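Local coordinates for protein gamma-resorcylate decarboxylase (Polaromonas, PDB 4QRO) that probably catalyses the manganese-dependent, non-oxidative decarboxylation of gamma-resorcylate (2,6-dihydroxybenzoate) to resorcinol, as a dimeric member of the amidohydrolase family, at residues Asp172-Ile175 / Tyr176-His179; Phe189-Glu192 / Thr193-Ala197; Glu221-Pro224 / Tyr225-Arg229; Val250-Phe253 / Asn254-Tyr258; Asn264-Thr267 / Gln268-Ile271. All blocks are in the same frame, centred on the assembly; numbering follows the deposited sequence.

Contact 1: residues Asp172-Ile175 / Tyr176-His179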
loop_
_atom_site.group_PDB
_atom_site.type_symbol
_atom_site.label_atom_id
_atom_site.label_comp_id
_atom_site.label_asym_id
_atom_site.label_seq_id
_atom_site.Cartn_x
_atom_site.Cartn_y
_atom_site.Cartn_z
ATOM N N ASP A 172 14.613 -5.997 7.499
ATOM C CA ASP A 172 13.810 -5.259 6.543
ATOM C C ASP A 172 12.473 -4.771 7.122
ATOM O O ASP A 172 11.579 -4.355 6.365
ATOM C CB ASP A 172 13.583 -6.162 5.321
ATOM C CG ASP A 172 14.903 -6.564 4.635
ATOM O OD1 ASP A 172 15.812 -5.713 4.536
ATOM O OD2 ASP A 172 15.006 -7.710 4.164
ATOM N N ALA A 173 12.352 -4.790 8.448
ATOM C CA ALA A 173 11.083 -4.476 9.143
ATOM C C ALA A 173 11.210 -3.426 10.246
ATOM O O ALA A 173 10.312 -3.325 11.071
ATOM C CB ALA A 173 10.482 -5.730 9.754
ATOM N N ARG A 174 12.266 -2.618 10.216
ATOM C CA ARG A 174 12.554 -1.678 11.332
ATOM C C ARG A 174 11.513 -0.572 11.509
ATOM O O ARG A 174 11.248 -0.130 12.635
ATOM C CB ARG A 174 14.018 -1.149 11.233
ATOM C CG ARG A 174 15.010 -2.309 11.425
ATOM C CD ARG A 174 16.358 -1.892 11.978
ATOM N NE ARG A 174 16.991 -0.986 11.038
ATOM C CZ ARG A 174 17.664 -1.348 9.945
ATOM N NH1 ARG A 174 17.874 -2.631 9.601
ATOM N NH2 ARG A 174 18.148 -0.393 9.180
ATOM N N ILE A 175 10.840 -0.200 10.424
ATOM C CA ILE A 175 9.744 0.777 10.488
ATOM C C ILE A 175 8.603 0.309 11.416
ATOM O O ILE A 175 7.879 1.128 12.010
ATOM C CB ILE A 175 9.222 1.127 9.064
ATOM C CG1 ILE A 175 8.367 2.389 9.082
ATOM C CG2 ILE A 175 8.482 -0.053 8.404
ATOM C CD1 ILE A 175 7.975 2.864 7.697
ATOM N N TYR A 176 8.473 -1.009 11.553
ATOM C CA TYR A 176 7.489 -1.625 12.444
ATOM C C TYR A 176 8.013 -1.970 13.851
ATOM O O TYR A 176 7.234 -2.416 14.687
ATOM C CB TYR A 176 6.955 -2.926 11.814
ATOM C CG TYR A 176 6.475 -2.784 10.366
ATOM C CD1 TYR A 176 5.359 -2.002 10.031
ATOM C CD2 TYR A 176 7.116 -3.491 9.338
ATOM C CE1 TYR A 176 4.911 -1.920 8.690
ATOM C CE2 TYR A 176 6.702 -3.383 8.010
ATOM C CZ TYR A 176 5.596 -2.616 7.692
ATOM O OH TYR A 176 5.206 -2.582 6.358
ATOM N N ASP A 177 9.313 -1.807 14.107
ATOM C CA ASP A 177 9.875 -2.089 15.450
ATOM C C ASP A 177 9.117 -1.315 16.523
ATOM O O ASP A 177 8.956 -0.107 16.408
ATOM C CB ASP A 177 11.357 -1.699 15.530
ATOM C CG ASP A 177 12.287 -2.730 14.909
ATOM O OD1 ASP A 177 11.832 -3.804 14.473
ATOM O OD2 ASP A 177 13.504 -2.451 14.853
ATOM N N GLY A 178 8.641 -2.003 17.564
ATOM C CA GLY A 178 7.778 -1.363 18.576
ATOM C C GLY A 178 6.288 -1.308 18.217
ATOM O O GLY A 178 5.455 -0.938 19.042
ATOM N N HIS A 179 5.957 -1.694 16.979
ATOM C CA HIS A 179 4.601 -1.583 16.415
ATOM C C HIS A 179 4.312 -2.870 15.678
ATOM O O HIS A 179 4.012 -2.878 14.467
ATOM C CB HIS A 179 4.543 -0.383 15.472
ATOM C CG HIS A 179 5.014 0.880 16.123
ATOM N ND1 HIS A 179 4.149 1.771 16.718
ATOM C CD2 HIS A 179 6.262 1.346 16.362
ATOM C CE1 HIS A 179 4.845 2.758 17.249
ATOM N NE2 HIS A 179 6.127 2.530 17.042
HETATM O O HOH W 1 9.596 -4.972 13.183
#
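Ile175 lays its CG2 methyl over the centre of the Tyr176 ring, 3.7 Å from the centroid and nearly on the ring normal, a CH-pi contact between neighbours in a short 3-10 turn that runs into a type II beta turn, Tyr176 to His179. Ala173 CB lies against CD2 of the same ring, small enough to fit beside it. The 3-10 bonds set these positions: Tyr176 N donates to Ala173 O at 3.0 Å, and Asp177 N to Arg174 O. A chi1 of -50° turns the tyrosine ring back beside its own N, against that methyl, and its OH bonds Gln191 NE2 of the second subunit. A leucine in its place would probably leave that glutamine without its hydroxyl partner and the Ile175 methyl without a flat face to rest on. Arg174 and Asp177 run side by side without pairing; the arginine bridges to Asp172 of the second subunit. Gly178, at positive phi, suits the third position of the turn. Water 1 donates to Ala173 O and to Asp177 OD1, each at 2.8 Å.

Contact 2: residues Phe189-Glu192 / Thr193-Ala197. With 38L (2-nitrobenzene-1,3-diol), chain M.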
loop_
_atom_site.group_PDB
_atom_site.type_symbol
_atom_site.label_atom_id
_atom_site.label_comp_id
_atom_site.label_asym_id
_atom_site.label_seq_id
_atom_site.Cartn_x
_atom_site.Cartn_y
_atom_site.Cartn_z
ATOM N N PHE A 189 2.090 -7.539 5.415
ATOM C CA PHE A 189 1.786 -8.532 4.330
ATOM C C PHE A 189 1.513 -7.864 2.981
ATOM O O PHE A 189 2.034 -8.281 1.951
ATOM C CB PHE A 189 0.508 -9.317 4.690
ATOM C CG PHE A 189 0.732 -10.577 5.485
ATOM C CD1 PHE A 189 1.986 -10.939 5.987
ATOM C CD2 PHE A 189 -0.343 -11.413 5.719
ATOM C CE1 PHE A 189 2.146 -12.119 6.686
ATOM C CE2 PHE A 189 -0.192 -12.577 6.444
ATOM C CZ PHE A 189 1.051 -12.925 6.933
ATOM N N GLY A 190 0.691 -6.817 2.999
ATOM C CA GLY A 190 0.254 -6.172 1.771
ATOM C C GLY A 190 1.380 -5.385 1.106
ATOM O O GLY A 190 1.577 -5.500 -0.113
ATOM N N GLN A 191 2.135 -4.602 1.886
ATOM C CA GLN A 191 3.312 -3.892 1.338
ATOM C C GLN A 191 4.320 -4.862 0.708
ATOM O O GLN A 191 4.802 -4.639 -0.408
ATOM C CB GLN A 191 4.018 -3.039 2.411
ATOM C CG GLN A 191 5.514 -2.807 2.201
ATOM C CD GLN A 191 5.835 -1.845 1.075
ATOM O OE1 GLN A 191 4.938 -1.334 0.400
ATOM N NE2 GLN A 191 7.104 -1.581 0.885
ATOM N N GLU A 192 4.654 -5.915 1.444
ATOM C CA GLU A 192 5.625 -6.908 0.989
ATOM C C GLU A 192 5.213 -7.498 -0.364
ATOM O O GLU A 192 6.015 -7.571 -1.298
ATOM C CB GLU A 192 5.753 -8.011 2.034
ATOM C CG GLU A 192 6.723 -9.108 1.658
ATOM C CD GLU A 192 8.145 -8.616 1.454
ATOM O OE1 GLU A 192 8.639 -7.767 2.265
ATOM O OE2 GLU A 192 8.780 -9.105 0.478
ATOM N N THR A 193 3.947 -7.851 -0.473
ATOM C CA THR A 193 3.438 -8.545 -1.653
ATOM C C THR A 193 3.230 -7.583 -2.837
ATOM O O THR A 193 3.533 -7.917 -3.986
ATOM C CB THR A 193 2.143 -9.285 -1.270
ATOM O OG1 THR A 193 2.366 -10.014 -0.045
ATOM C CG2 THR A 193 1.687 -10.202 -2.369
ATOM N N ALA A 194 2.711 -6.387 -2.558
ATOM C CA ALA A 194 2.596 -5.356 -3.579
ATOM C C ALA A 194 3.952 -5.055 -4.201
ATOM O O ALA A 194 4.059 -4.957 -5.413
ATOM C CB ALA A 194 1.978 -4.084 -2.993
ATOM N N VAL A 195 4.996 -4.905 -3.380
ATOM C CA VAL A 195 6.319 -4.589 -3.922
ATOM C C VAL A 195 6.920 -5.756 -4.710
ATOM O O VAL A 195 7.477 -5.552 -5.785
ATOM C CB VAL A 195 7.272 -4.083 -2.829
ATOM C CG1 VAL A 195 8.679 -3.935 -3.376
ATOM C CG2 VAL A 195 6.763 -2.728 -2.333
ATOM N N HIS A 196 6.741 -6.978 -4.219
ATOM C CA HIS A 196 7.199 -8.142 -4.967
ATOM C C HIS A 196 6.522 -8.194 -6.351
ATOM O O HIS A 196 7.193 -8.416 -7.388
ATOM C CB HIS A 196 6.928 -9.385 -4.158
ATOM C CG HIS A 196 7.747 -10.573 -4.559
ATOM N ND1 HIS A 196 8.076 -11.572 -3.660
ATOM C CD2 HIS A 196 8.332 -10.911 -5.734
ATOM C CE1 HIS A 196 8.815 -12.482 -4.276
ATOM N NE2 HIS A 196 8.974 -12.106 -5.535
ATOM N N ALA A 197 5.207 -7.963 -6.383
ATOM C CA ALA A 197 4.450 -8.004 -7.655
ATOM C C ALA A 197 4.952 -6.916 -8.599
ATOM O O ALA A 197 5.131 -7.154 -9.791
ATOM C CB ALA A 197 2.969 -7.852 -7.401
HETATM O OAK 38L M . -3.428 -14.207 4.017
HETATM N NAG 38L M . -3.594 -13.789 5.130
HETATM O OAJ 38L M . -3.903 -12.607 5.269
HETATM C CAA 38L M . -3.434 -14.663 6.234
HETATM C CAF 38L M . -3.598 -14.133 7.511
HETATM O OAH 38L M . -4.528 -13.159 7.722
HETATM C CAE 38L M . -2.819 -14.594 8.572
HETATM C CAD 38L M . -1.908 -15.626 8.378
HETATM C CAC 38L M . -1.861 -16.277 7.147
HETATM C CAB 38L M . -2.652 -15.827 6.091
HETATM O OAI 38L M . -2.639 -16.523 4.912
HETATM O O HOH W 2 7.514 -11.182 -0.920
#
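Phe189 O takes two hydrogen bonds from Thr193, one turn on in helix 188-202: the backbone N at 3.1 Å and the hydroxyl OG1 at 2.7 Å, arriving from opposite faces of the carbonyl plane. Threonine suits the place because its OG1, anti to the carbonyl carbon (chi1 -48°), folds back on the preceding turn and finds an acceptor in this largely buried stretch. Ala194, Val195 and His196 donate their N-H groups to the carbonyls of Gly190, Gln191 and Glu192. Glu192 and His196 share water 2, which donates to OE2 and lies at the imidazole edge 2.8 Å from ND1; Tyr141 OH also bonds OE2, while His196 NE2 is hydrogen-bonded to Tyr142 N. Gln191 rests NE2 3.4 Å from Val195 CG2, and its OE1 bonds Trp187 NE1 of the second subunit. OAJ, a nitro oxygen of the inhibitor 2-nitrobenzene-1,3-diol, lies at the edge of the Phe189 ring, 3.8 Å from CD2. Thr193 and Ala197 pack on Leu216 of strand 214-216, and Val195 on Trp187 of the second subunit.

Contact 3: residues Glu221-Pro224 / Tyr225-Arg229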
loop_
_atom_site.group_PDB
_atom_site.type_symbol
_atom_site.label_atom_id
_atom_site.label_comp_id
_atom_site.label_asym_id
_atom_site.label_seq_id
_atom_site.Cartn_x
_atom_site.Cartn_y
_atom_site.Cartn_z
ATOM N N GLU A 221 -3.704 -6.047 -2.679
ATOM C CA GLU A 221 -2.659 -5.619 -1.756
ATOM C C GLU A 221 -2.433 -4.112 -1.951
ATOM O O GLU A 221 -1.298 -3.634 -1.940
ATOM C CB GLU A 221 -1.360 -6.415 -2.009
ATOM C CG GLU A 221 -1.509 -7.951 -2.094
ATOM C CD GLU A 221 -1.842 -8.655 -0.770
ATOM O OE1 GLU A 221 -2.166 -7.967 0.216
ATOM O OE2 GLU A 221 -1.842 -9.924 -0.744
ATOM N N GLY A 222 -3.532 -3.387 -2.164
ATOM C CA GLY A 222 -3.473 -1.921 -2.336
ATOM C C GLY A 222 -3.171 -1.423 -3.754
ATOM O O GLY A 222 -3.301 -0.230 -4.044
ATOM N N LEU A 223 -2.754 -2.310 -4.655
ATOM C CA LEU A 223 -2.283 -1.863 -5.976
ATOM C C LEU A 223 -3.306 -1.024 -6.764
ATOM O O LEU A 223 -2.903 -0.050 -7.396
ATOM C CB LEU A 223 -1.778 -3.057 -6.824
ATOM C CG LEU A 223 -0.438 -3.668 -6.341
ATOM C CD1 LEU A 223 -0.156 -4.994 -7.036
ATOM C CD2 LEU A 223 0.763 -2.743 -6.540
ATOM N N PRO A 224 -4.610 -1.415 -6.778
ATOM C CA PRO A 224 -5.542 -0.668 -7.659
ATOM C C PRO A 224 -5.678 0.837 -7.321
ATOM O O PRO A 224 -5.794 1.682 -8.215
ATOM C CB PRO A 224 -6.866 -1.404 -7.458
ATOM C CG PRO A 224 -6.440 -2.828 -7.237
ATOM C CD PRO A 224 -5.199 -2.711 -6.375
ATOM N N TYR A 225 -5.613 1.150 -6.040
ATOM C CA TYR A 225 -5.793 2.516 -5.544
ATOM C C TYR A 225 -4.679 3.419 -6.017
ATOM O O TYR A 225 -4.905 4.593 -6.295
ATOM C CB TYR A 225 -5.836 2.506 -4.000
ATOM C CG TYR A 225 -6.279 3.796 -3.340
ATOM C CD1 TYR A 225 -7.640 4.040 -3.089
ATOM C CD2 TYR A 225 -5.350 4.755 -2.930
ATOM C CE1 TYR A 225 -8.063 5.211 -2.466
ATOM C CE2 TYR A 225 -5.773 5.933 -2.314
ATOM C CZ TYR A 225 -7.126 6.153 -2.080
ATOM O OH TYR A 225 -7.581 7.319 -1.434
ATOM N N SER A 226 -3.460 2.888 -6.031
ATOM C CA SER A 226 -2.278 3.661 -6.325
ATOM C C SER A 226 -1.703 3.385 -7.730
ATOM O O SER A 226 -0.624 3.913 -8.070
ATOM C CB SER A 226 -1.204 3.406 -5.253
ATOM O OG SER A 226 -1.682 3.729 -3.960
ATOM N N MET A 227 -2.398 2.591 -8.543
ATOM C CA MET A 227 -1.839 2.162 -9.831
ATOM C C MET A 227 -1.636 3.353 -10.788
ATOM O O MET A 227 -0.595 3.448 -11.463
ATOM C CB MET A 227 -2.710 1.055 -10.474
ATOM C CG MET A 227 -2.152 0.473 -11.766
ATOM S SD MET A 227 -0.473 -0.193 -11.697
ATOM C CE MET A 227 -0.675 -1.480 -10.458
ATOM N N TRP A 228 -2.604 4.268 -10.834
ATOM C CA TRP A 228 -2.442 5.461 -11.663
ATOM C C TRP A 228 -1.149 6.164 -11.309
ATOM O O TRP A 228 -0.349 6.485 -12.183
ATOM C CB TRP A 228 -3.614 6.435 -11.525
ATOM C CG TRP A 228 -3.454 7.620 -12.418
ATOM C CD1 TRP A 228 -3.816 7.715 -13.743
ATOM C CD2 TRP A 228 -2.882 8.884 -12.071
ATOM N NE1 TRP A 228 -3.497 8.954 -14.234
ATOM C CE2 TRP A 228 -2.928 9.695 -13.232
ATOM C CE3 TRP A 228 -2.293 9.398 -10.912
ATOM C CZ2 TRP A 228 -2.417 11.000 -13.254
ATOM C CZ3 TRP A 228 -1.782 10.712 -10.934
ATOM C CH2 TRP A 228 -1.860 11.488 -12.093
ATOM N N ARG A 229 -0.943 6.410 -10.014
ATOM C CA ARG A 229 0.239 7.173 -9.564
ATOM C C ARG A 229 1.584 6.460 -9.849
ATOM O O ARG A 229 2.597 7.110 -10.131
ATOM C CB ARG A 229 0.080 7.514 -8.090
ATOM C CG ARG A 229 1.215 8.333 -7.477
ATOM C CD ARG A 229 0.751 8.874 -6.130
ATOM N NE ARG A 229 1.830 9.308 -5.258
ATOM C CZ ARG A 229 2.591 10.379 -5.467
ATOM N NH1 ARG A 229 2.408 11.161 -6.542
ATOM N NH2 ARG A 229 3.549 10.672 -4.595
HETATM O O HOH W 3 -2.318 1.823 -2.449
HETATM O O HOH W 4 -5.238 3.932 -9.679
#
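Met227 curls its CE methyl back to Leu223 CB, 4.1 Å away, along the first turn of helix 223-232. Its CG stands anti to the backbone N (chi1 -176°), and bends at the next two torsions return the chain end toward leucine. Beneath them the backbone is loosely bonded. Tyr225 N reaches Gly222 O at 3.4 Å and Ser226 N reaches Leu223 O at 3.3 Å, both weakly. Pro224 has no N-H to give, which suits a helix's first turn, where amides lack carbonyls before them. Gly222 has positive phi, where a side chain would press on the preceding carbonyl. Water 3 donates to Gly222 O and lies 2.5 Å from Ser226 OG, whereas water 4 accepts from Trp228 N and lies 2.7 Å from Pro224 O, to which it can donate. Tyr225 OH bonds Met219 O of the second subunit, and Arg229 NH2 hydrogen-bonds OAJ of the inhibitor held in the second subunit's pocket. With direct bonds weak at the helix start and kinked further on, water bridges polar backbone atoms of this turn.

Contact 4: residues Val250-Phe253 / Asn254-Tyr258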
loop_
_atom_site.group_PDB
_atom_site.type_symbol
_atom_site.label_atom_id
_atom_site.label_comp_id
_atom_site.label_asym_id
_atom_site.label_seq_id
_atom_site.Cartn_x
_atom_site.Cartn_y
_atom_site.Cartn_z
ATOM N N VAL A 250 0.895 -0.446 -15.424
ATOM C CA VAL A 250 -0.529 -0.739 -15.505
ATOM C C VAL A 250 -0.865 -1.730 -16.634
ATOM O O VAL A 250 -1.843 -2.478 -16.532
ATOM C CB VAL A 250 -1.390 0.545 -15.639
ATOM C CG1 VAL A 250 -1.222 1.187 -17.019
ATOM C CG2 VAL A 250 -2.869 0.231 -15.384
ATOM N N ASP A 251 -0.064 -1.743 -17.695
ATOM C CA ASP A 251 -0.267 -2.700 -18.801
ATOM C C ASP A 251 -0.092 -4.144 -18.318
ATOM O O ASP A 251 -0.923 -4.995 -18.604
ATOM C CB ASP A 251 0.682 -2.421 -19.984
ATOM C CG ASP A 251 0.380 -1.099 -20.689
ATOM O OD1 ASP A 251 -0.794 -0.734 -20.806
ATOM O OD2 ASP A 251 1.327 -0.410 -21.098
ATOM N N TYR A 252 0.952 -4.405 -17.542
ATOM C CA TYR A 252 1.209 -5.772 -17.021
ATOM C C TYR A 252 0.209 -6.164 -15.945
ATOM O O TYR A 252 -0.256 -7.294 -15.881
ATOM C CB TYR A 252 2.650 -5.879 -16.494
ATOM C CG TYR A 252 3.673 -5.449 -17.542
ATOM C CD1 TYR A 252 3.828 -6.172 -18.724
ATOM C CD2 TYR A 252 4.435 -4.310 -17.367
ATOM C CE1 TYR A 252 4.744 -5.792 -19.682
ATOM C CE2 TYR A 252 5.343 -3.903 -18.322
ATOM C CZ TYR A 252 5.502 -4.651 -19.476
ATOM O OH TYR A 252 6.400 -4.234 -20.432
ATOM N N PHE A 253 -0.176 -5.203 -15.128
ATOM C CA PHE A 253 -1.222 -5.428 -14.142
ATOM C C PHE A 253 -2.522 -5.853 -14.817
ATOM O O PHE A 253 -3.186 -6.838 -14.407
ATOM C CB PHE A 253 -1.420 -4.133 -13.325
ATOM C CG PHE A 253 -2.270 -4.298 -12.096
ATOM C CD1 PHE A 253 -1.933 -5.225 -11.120
ATOM C CD2 PHE A 253 -3.396 -3.479 -11.889
ATOM C CE1 PHE A 253 -2.722 -5.369 -9.974
ATOM C CE2 PHE A 253 -4.174 -3.626 -10.749
ATOM C CZ PHE A 253 -3.839 -4.564 -9.789
ATOM N N ASN A 254 -2.902 -5.121 -15.861
ATOM C CA ASN A 254 -4.174 -5.360 -16.519
ATOM C C ASN A 254 -4.172 -6.665 -17.296
ATOM O O ASN A 254 -5.195 -7.314 -17.389
ATOM C CB ASN A 254 -4.533 -4.253 -17.500
ATOM C CG ASN A 254 -5.029 -2.977 -16.820
ATOM O OD1 ASN A 254 -5.129 -1.926 -17.468
ATOM N ND2 ASN A 254 -5.340 -3.057 -15.566
ATOM N N GLU A 255 -3.018 -7.007 -17.864
ATOM C CA GLU A 255 -2.906 -8.171 -18.744
ATOM C C GLU A 255 -2.491 -9.501 -18.104
ATOM O O GLU A 255 -2.827 -10.556 -18.643
ATOM C CB GLU A 255 -1.982 -7.851 -19.898
ATOM C CG GLU A 255 -2.598 -6.884 -20.891
ATOM C CD GLU A 255 -1.576 -6.323 -21.848
ATOM O OE1 GLU A 255 -0.444 -6.851 -21.921
ATOM O OE2 GLU A 255 -1.911 -5.343 -22.529
ATOM N N ASN A 256 -1.739 -9.450 -17.007
ATOM C CA ASN A 256 -1.115 -10.645 -16.418
ATOM C C ASN A 256 -1.584 -10.973 -15.010
ATOM O O ASN A 256 -1.218 -12.007 -14.473
ATOM C CB ASN A 256 0.416 -10.460 -16.437
ATOM C CG ASN A 256 0.973 -10.400 -17.851
ATOM O OD1 ASN A 256 1.215 -9.314 -18.397
ATOM N ND2 ASN A 256 1.144 -11.568 -18.472
ATOM N N PHE A 257 -2.379 -10.086 -14.410
ATOM C CA PHE A 257 -2.820 -10.257 -13.038
ATOM C C PHE A 257 -4.302 -10.546 -12.867
ATOM O O PHE A 257 -5.145 -10.061 -13.628
ATOM C CB PHE A 257 -2.404 -9.028 -12.187
ATOM C CG PHE A 257 -0.949 -9.045 -11.818
ATOM C CD1 PHE A 257 0.035 -8.785 -12.778
ATOM C CD2 PHE A 257 -0.547 -9.430 -10.560
ATOM C CE1 PHE A 257 1.381 -8.857 -12.453
ATOM C CE2 PHE A 257 0.802 -9.518 -10.248
ATOM C CZ PHE A 257 1.760 -9.223 -11.190
ATOM N N TYR A 258 -4.594 -11.346 -11.831
ATOM C CA TYR A 258 -5.929 -11.579 -11.286
ATOM C C TYR A 258 -5.875 -11.265 -9.774
ATOM O O TYR A 258 -4.848 -11.458 -9.132
ATOM C CB TYR A 258 -6.416 -13.014 -11.500
ATOM C CG TYR A 258 -6.466 -13.421 -12.962
ATOM C CD1 TYR A 258 -5.278 -13.634 -13.663
ATOM C CD2 TYR A 258 -7.673 -13.589 -13.644
ATOM C CE1 TYR A 258 -5.282 -13.971 -14.991
ATOM C CE2 TYR A 258 -7.679 -13.961 -14.998
ATOM C CZ TYR A 258 -6.471 -14.133 -15.659
ATOM O OH TYR A 258 -6.384 -14.484 -16.992
HETATM O O HOH W 5 -3.971 -1.795 -20.144
#
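Phe253 carries CG anti to its own N (chi1 -168°) whereas Phe257 has CG anti to the carbonyl carbon (chi1 -77°), and these settings bring the two side chains across each other at about a right angle. Phe253 CD1 touches Phe257 CB at 4.0 Å; the rings themselves meet obliquely, centroids 5.9 Å apart. Here helix 249-256 runs straight into strand 257-260 of the parallel sheet, as in the distorted beta/alpha barrel of the amidohydrolase family, and Phe257 N still gives a weak bond to Phe253 O. Asn256 N donates to Tyr252 O at 2.8 Å. The same carbonyl oxygen lies at the edge of the Phe257 ring, 3.5 Å from Phe257 CD1. Asn256 runs alongside Tyr252, and its ND2 suits the carbonyls of Leu212 and Pro210, which it bonds. On the outer side, Asn254 OD1 rests 3.8 Å from Val250 CG2 and accepts a hydrogen bond from water 5 at 2.9 Å. Glu255 forms a salt bridge with Arg247. The phenylalanines fill the interior: Phe253 is packed against Leu223, Pro224 and Met227 of helix 223-232, Phe257 against Ala197 and Met201 of helix 188-202, while the backbones of Asn256 and Tyr258 hydrogen-bond strand 214-216.

Contact 5: residues Asn264-Thr267 / Gln268-Ile271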
loop_
_atom_site.group_PDB
_atom_site.type_symbol
_atom_site.label_atom_id
_atom_site.label_comp_id
_atom_site.label_asym_id
_atom_site.label_seq_id
_atom_site.Cartn_x
_atom_site.Cartn_y
_atom_site.Cartn_z
ATOM N N ASN A 264 -10.648 -9.308 2.491
ATOM C CA ASN A 264 -10.859 -7.872 2.201
ATOM C C ASN A 264 -12.316 -7.637 1.760
ATOM O O ASN A 264 -12.639 -7.281 0.613
ATOM C CB ASN A 264 -9.795 -7.361 1.217
ATOM C CG ASN A 264 -9.451 -5.869 1.429
ATOM O OD1 ASN A 264 -10.207 -5.118 2.064
ATOM N ND2 ASN A 264 -8.325 -5.444 0.879
ATOM N N PHE A 265 -13.206 -7.900 2.718
ATOM C CA PHE A 265 -14.650 -7.959 2.488
ATOM C C PHE A 265 -15.245 -6.556 2.626
ATOM O O PHE A 265 -16.002 -6.267 3.581
ATOM C CB PHE A 265 -15.286 -8.909 3.484
ATOM C CG PHE A 265 -14.548 -10.231 3.629
ATOM C CD1 PHE A 265 -14.110 -10.930 2.504
ATOM C CD2 PHE A 265 -14.287 -10.757 4.891
ATOM C CE1 PHE A 265 -13.431 -12.130 2.634
ATOM C CE2 PHE A 265 -13.609 -11.971 5.032
ATOM C CZ PHE A 265 -13.178 -12.650 3.911
ATOM N N ARG A 266 -14.877 -5.724 1.654
ATOM C CA ARG A 266 -15.152 -4.290 1.680
ATOM C C ARG A 266 -15.629 -3.863 0.287
ATOM O O ARG A 266 -14.875 -3.917 -0.718
ATOM C CB ARG A 266 -13.900 -3.531 2.096
ATOM C CG ARG A 266 -14.125 -2.028 2.309
ATOM C CD ARG A 266 -15.182 -1.763 3.352
ATOM N NE ARG A 266 -15.178 -0.378 3.831
ATOM C CZ ARG A 266 -15.909 0.054 4.848
ATOM N NH1 ARG A 266 -16.719 -0.795 5.470
ATOM N NH2 ARG A 266 -15.846 1.348 5.238
ATOM N N THR A 267 -16.892 -3.464 0.220
ATOM C CA THR A 267 -17.533 -3.138 -1.036
ATOM C C THR A 267 -16.848 -1.971 -1.737
ATOM O O THR A 267 -16.595 -2.043 -2.940
ATOM C CB THR A 267 -19.033 -2.873 -0.821
ATOM O OG1 THR A 267 -19.654 -4.088 -0.397
ATOM C CG2 THR A 267 -19.716 -2.384 -2.078
ATOM N N GLN A 268 -16.531 -0.902 -1.006
ATOM C CA GLN A 268 -15.818 0.227 -1.655
ATOM C C GLN A 268 -14.540 -0.226 -2.366
ATOM O O GLN A 268 -14.218 0.234 -3.466
ATOM C CB GLN A 268 -15.470 1.313 -0.630
ATOM C CG GLN A 268 -16.662 2.037 -0.050
ATOM C CD GLN A 268 -17.146 1.461 1.260
ATOM O OE1 GLN A 268 -17.252 0.236 1.433
ATOM N NE2 GLN A 268 -17.497 2.343 2.182
ATOM N N THR A 269 -13.791 -1.111 -1.715
ATOM C CA THR A 269 -12.517 -1.618 -2.254
ATOM C C THR A 269 -12.756 -2.479 -3.481
ATOM O O THR A 269 -12.040 -2.344 -4.465
ATOM C CB THR A 269 -11.792 -2.419 -1.165
ATOM O OG1 THR A 269 -11.627 -1.560 -0.033
ATOM C CG2 THR A 269 -10.447 -2.931 -1.579
ATOM N N LEU A 270 -13.726 -3.384 -3.408
ATOM C CA LEU A 270 -14.155 -4.156 -4.577
ATOM C C LEU A 270 -14.545 -3.263 -5.763
ATOM O O LEU A 270 -14.125 -3.514 -6.884
ATOM C CB LEU A 270 -15.350 -5.060 -4.221
ATOM C CG LEU A 270 -15.935 -5.857 -5.403
ATOM C CD1 LEU A 270 -14.868 -6.776 -6.003
ATOM C CD2 LEU A 270 -17.169 -6.647 -4.970
ATOM N N ILE A 271 -15.340 -2.220 -5.508
ATOM C CA ILE A 271 -15.795 -1.322 -6.574
ATOM C C ILE A 271 -14.612 -0.598 -7.185
ATOM O O ILE A 271 -14.537 -0.487 -8.414
ATOM C CB ILE A 271 -16.861 -0.314 -6.087
ATOM C CG1 ILE A 271 -18.183 -1.044 -5.743
ATOM C CG2 ILE A 271 -17.142 0.780 -7.128
ATOM C CD1 ILE A 271 -19.165 -0.135 -5.027
#
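Arg266 and Gln268 cross obliquely with their flat ends nearly parallel, guanidinium and amide planes 23° apart, Gln268 OE1 lying over one guanidinium face and 3.2 Å from Arg266 NE. Because OE1 sits above that plane, the N-H does not point at it, and this is packing instead of a hydrogen bond. A bend at chi2 in each side chain brings the groups together, leaving Arg266 NH2 for a salt bridge to Glu276 and Gln268 NE2 for Leu275 O, both of the second subunit. An alanine in place of Arg266 is likely to leave that glutamate without this charge partner and strip the cover from one side of the Gln268 amide. Arg266 is the N-cap residue of helix 267-276, its carbonyl accepting Leu270 N at 3.0 Å in an almost straight bond (174°). Thr269 crosses the arginine at about a right angle, OG1 3.5 Å from CG, and uses that hydroxyl on Tyr225 O of the second subunit. Thr267 turns its CG2 methyl to Ile271 CD1, 3.7 Å away, and sends OG1 to Thr303 and Trp299.

Contacts 2, 3 and 4 form a continuous packed block: contact 2 meets contact 3 where Gly190 CA lies 3.4 Å from Glu221 OE1, contact 3 meets contact 4 where Met227 CE lies 3.6 Å from Phe253 CG, and Ala197 CB touches Phe257 CE2 at 3.9 Å. Contact 1 joins this block where Tyr176 OH packs 4.1 Å from Gln191 CB of the same chain. Contacts 3 and 5 stay about 6 Å apart between nearest atoms within the chain and meet only across the dimer. Only contact 2 supplies a pocket residue from its own chain, Phe189, whose side chain is about 6 Å from the manganese ion; Arg229 of contact 3 reaches the other subunit's inhibitor, so the dimer completes each pocket.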